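Local coordinates for peptidyl-tRNA hydrolase (Sulfolobus solfataricus, PDB 1XTY), which hydrolyses the ester bond of N-acyl-aminoacyl-tRNAs, probably recycling peptidyl-tRNAs that drop off the ribosome during protein synthesis, at residues L64-A74 against T96-P104. Sequence-based numbering, arbitrary orientation.
Sequences LDEIISRAKKA and TITCLGIGP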
loop_
_atom_site.group_PDB
_atom_site.type_symbol
_atom_site.label_atom_id
_atom_site.label_comp_id
_atom_site.label_asym_id
_atom_site.label_seq_id
_atom_site.Cartn_x
_atom_site.Cartn_y
_atom_site.Cartn_z
ATOM N N LEU A 64 6.104 -2.140 20.463
ATOM C CA LEU A 64 4.865 -1.399 20.314
ATOM C C LEU A 64 5.021 0.009 20.882
ATOM O O LEU A 64 4.497 0.968 20.324
ATOM C CB LEU A 64 3.729 -2.124 21.038
ATOM C CG LEU A 64 2.350 -1.466 20.951
ATOM C CD1 LEU A 64 1.883 -1.428 19.508
ATOM C CD2 LEU A 64 1.370 -2.242 21.799
ATOM N N ASP A 65 5.747 0.135 21.991
ATOM C CA ASP A 65 5.942 1.441 22.608
ATOM C C ASP A 65 6.620 2.442 21.683
ATOM O O ASP A 65 6.319 3.628 21.726
ATOM C CB ASP A 65 6.752 1.323 23.901
ATOM C CG ASP A 65 6.029 0.528 24.969
ATOM O OD1 ASP A 65 4.790 0.388 24.881
ATOM O OD2 ASP A 65 6.702 0.053 25.911
ATOM N N GLU A 66 7.536 1.970 20.848
ATOM C CA GLU A 66 8.225 2.863 19.932
ATOM C C GLU A 66 7.278 3.371 18.847
ATOM O O GLU A 66 7.483 4.448 18.289
ATOM C CB GLU A 66 9.436 2.150 19.336
ATOM C CG GLU A 66 10.412 1.725 20.426
ATOM C CD GLU A 66 11.648 1.040 19.898
ATOM O OE1 GLU A 66 11.507 0.035 19.170
ATOM O OE2 GLU A 66 12.763 1.506 20.222
ATOM N N ILE A 67 6.233 2.606 18.561
ATOM C CA ILE A 67 5.258 3.032 17.567
ATOM C C ILE A 67 4.331 4.072 18.192
ATOM O O ILE A 67 4.011 5.081 17.569
ATOM C CB ILE A 67 4.446 1.827 17.022
ATOM C CG1 ILE A 67 5.229 1.180 15.869
ATOM C CG2 ILE A 67 3.051 2.269 16.575
ATOM C CD1 ILE A 67 4.465 0.150 15.079
ATOM N N ILE A 68 3.916 3.836 19.433
ATOM C CA ILE A 68 3.032 4.770 20.126
ATOM C C ILE A 68 3.758 6.100 20.309
ATOM O O ILE A 68 3.175 7.176 20.159
ATOM C CB ILE A 68 2.624 4.226 21.521
ATOM C CG1 ILE A 68 1.912 2.879 21.373
ATOM C CG2 ILE A 68 1.739 5.244 22.241
ATOM C CD1 ILE A 68 0.620 2.934 20.578
ATOM N N SER A 69 5.040 6.015 20.640
ATOM C CA SER A 69 5.851 7.204 20.841
ATOM C C SER A 69 5.848 8.077 19.592
ATOM O O SER A 69 5.681 9.292 19.672
ATOM C CB SER A 69 7.288 6.807 21.182
ATOM O OG SER A 69 8.132 7.943 21.204
ATOM N N ARG A 70 6.018 7.451 18.433
ATOM C CA ARG A 70 6.054 8.192 17.184
ATOM C C ARG A 70 4.687 8.658 16.699
ATOM O O ARG A 70 4.583 9.676 16.019
ATOM C CB ARG A 70 6.783 7.365 16.127
ATOM C CG ARG A 70 8.247 7.177 16.511
ATOM C CD ARG A 70 9.059 6.407 15.497
ATOM N NE ARG A 70 10.465 6.350 15.896
ATOM C CZ ARG A 70 10.903 5.785 17.019
ATOM N NH1 ARG A 70 10.050 5.221 17.864
ATOM N NH2 ARG A 70 12.198 5.793 17.304
ATOM N N ALA A 71 3.634 7.932 17.060
ATOM C CA ALA A 71 2.291 8.343 16.673
ATOM C C ALA A 71 1.948 9.617 17.451
ATOM O O ALA A 71 1.319 10.529 16.927
ATOM C CB ALA A 71 1.278 7.235 16.989
ATOM N N LYS A 72 2.378 9.679 18.707
ATOM C CA LYS A 72 2.109 10.848 19.537
ATOM C C LYS A 72 2.848 12.060 18.961
ATOM O O LYS A 72 2.329 13.173 18.944
ATOM C CB LYS A 72 2.562 10.571 20.971
ATOM C CG LYS A 72 2.155 11.621 22.000
ATOM C CD LYS A 72 3.073 12.823 21.988
ATOM C CE LYS A 72 2.770 13.751 23.153
ATOM N NZ LYS A 72 1.339 14.164 23.179
ATOM N N LYS A 73 4.058 11.823 18.471
ATOM C CA LYS A 73 4.864 12.883 17.885
ATOM C C LYS A 73 4.146 13.423 16.649
ATOM O O LYS A 73 3.982 14.630 16.488
ATOM C CB LYS A 73 6.236 12.323 17.512
ATOM C CG LYS A 73 7.369 13.327 17.572
ATOM C CD LYS A 73 8.638 12.640 18.061
ATOM C CE LYS A 73 9.807 13.607 18.157
ATOM N NZ LYS A 73 10.990 12.959 18.801
ATOM N N ALA A 74 3.702 12.514 15.785
ATOM C CA ALA A 74 2.994 12.896 14.566
ATOM C C ALA A 74 1.728 13.685 14.886
ATOM O O ALA A 74 1.437 14.703 14.258
ATOM C CB ALA A 74 2.639 11.644 13.764
ATOM N N THR A 96 -4.073 -6.604 17.006
ATOM C CA THR A 96 -2.635 -6.420 17.175
ATOM C C THR A 96 -2.133 -5.303 16.258
ATOM O O THR A 96 -2.311 -5.364 15.041
ATOM C CB THR A 96 -1.863 -7.716 16.822
ATOM O OG1 THR A 96 -2.333 -8.795 17.643
ATOM C CG2 THR A 96 -0.374 -7.529 17.042
ATOM N N ILE A 97 -1.511 -4.283 16.840
ATOM C CA ILE A 97 -0.979 -3.175 16.052
ATOM C C ILE A 97 0.247 -3.684 15.286
ATOM O O ILE A 97 1.189 -4.203 15.880
ATOM C CB ILE A 97 -0.593 -1.987 16.964
ATOM C CG1 ILE A 97 -1.862 -1.389 17.582
ATOM C CG2 ILE A 97 0.176 -0.932 16.169
ATOM C CD1 ILE A 97 -1.612 -0.205 18.508
ATOM N N THR A 98 0.223 -3.535 13.964
ATOM C CA THR A 98 1.314 -4.019 13.121
ATOM C C THR A 98 2.224 -2.934 12.560
ATOM O O THR A 98 3.416 -3.172 12.333
ATOM C CB THR A 98 0.766 -4.826 11.923
ATOM O OG1 THR A 98 -0.079 -3.986 11.133
ATOM C CG2 THR A 98 -0.029 -6.037 12.402
ATOM N N CYS A 99 1.675 -1.747 12.313
ATOM C CA CYS A 99 2.488 -0.672 11.768
ATOM C C CYS A 99 1.830 0.693 11.894
ATOM O O CYS A 99 0.645 0.808 12.230
ATOM C CB CYS A 99 2.825 -0.950 10.297
ATOM S SG CYS A 99 1.400 -1.023 9.185
ATOM N N LEU A 100 2.627 1.719 11.615
ATOM C CA LEU A 100 2.204 3.109 11.698
ATOM C C LEU A 100 2.569 3.857 10.416
ATOM O O LEU A 100 3.720 3.829 9.979
ATOM C CB LEU A 100 2.906 3.790 12.882
ATOM C CG LEU A 100 2.770 5.309 13.018
ATOM C CD1 LEU A 100 1.362 5.663 13.499
ATOM C CD2 LEU A 100 3.804 5.832 14.013
ATOM N N GLY A 101 1.589 4.517 9.813
ATOM C CA GLY A 101 1.876 5.290 8.621
ATOM C C GLY A 101 1.904 6.754 9.007
ATOM O O GLY A 101 1.146 7.173 9.883
ATOM N N ILE A 102 2.781 7.533 8.378
ATOM C CA ILE A 102 2.879 8.964 8.652
ATOM C C ILE A 102 3.037 9.738 7.344
ATOM O O ILE A 102 3.849 9.372 6.493
ATOM C CB ILE A 102 4.094 9.294 9.559
ATOM C CG1 ILE A 102 3.978 8.550 10.891
ATOM C CG2 ILE A 102 4.164 10.787 9.807
ATOM C CD1 ILE A 102 5.211 8.694 11.785
ATOM N N GLY A 103 2.258 10.802 7.183
ATOM C CA GLY A 103 2.356 11.600 5.978
ATOM C C GLY A 103 1.284 11.300 4.945
ATOM O O GLY A 103 0.235 10.743 5.279
ATOM N N PRO A 104 1.527 11.643 3.668
ATOM C CA PRO A 104 2.762 12.284 3.203
ATOM C C PRO A 104 2.974 13.700 3.741
ATOM O O PRO A 104 2.021 14.415 4.049
ATOM C CB PRO A 104 2.618 12.249 1.682
ATOM C CG PRO A 104 1.147 12.333 1.479
ATOM C CD PRO A 104 0.593 11.423 2.549
#
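Helix segment 64-74 runs over strand 97-103 in nearly the same direction, their axes inclined by 25° and 8.9 Å apart at closest approach, so that L64, I67 and A74 lie over I97, L100 and I102. No hydrogen bond links the two segments; the side chains that meet are aliphatic, and some rest on backbone. L100 reaches toward the helix between I67 and A71, its CG anti to the backbone N (chi1 171°). CD1 meets CB of A71 at 3.8 Å, while CD2 presses against the helix backbone, 3.6 Å from O of I67 and 3.7 Å from N of A71, two atoms already hydrogen-bonded to each other within the helix. I67 slides past L100 in the opposite direction: its CG2 lies 4.0 Å from L100 CB, and its CD1 extends to the strand backbone, 3.9 Å from CA of C99. At the start of the helix L64 crosses I97 at about a right angle, CD1 resting 3.6 Å from I97 CB. Toward the other end, CB of A74 faces CG2 of I102 at 4.3 Å. R70 contributes its CB to L100 CD2, but its extended chain leads away, and NH1 turns back to hydrogen-bond E66 O, which lies in the guanidinium plane. I97 and L100 also touch I83 of strand 81-85. With helix 107-114, whose I113 meets I102, helix 64-76 packs on one face of the mixed sheet, over strands 97-106 and 2-9, as the helix of a beta-alpha-beta crossover joining parallel strands 56-61 and 81-85.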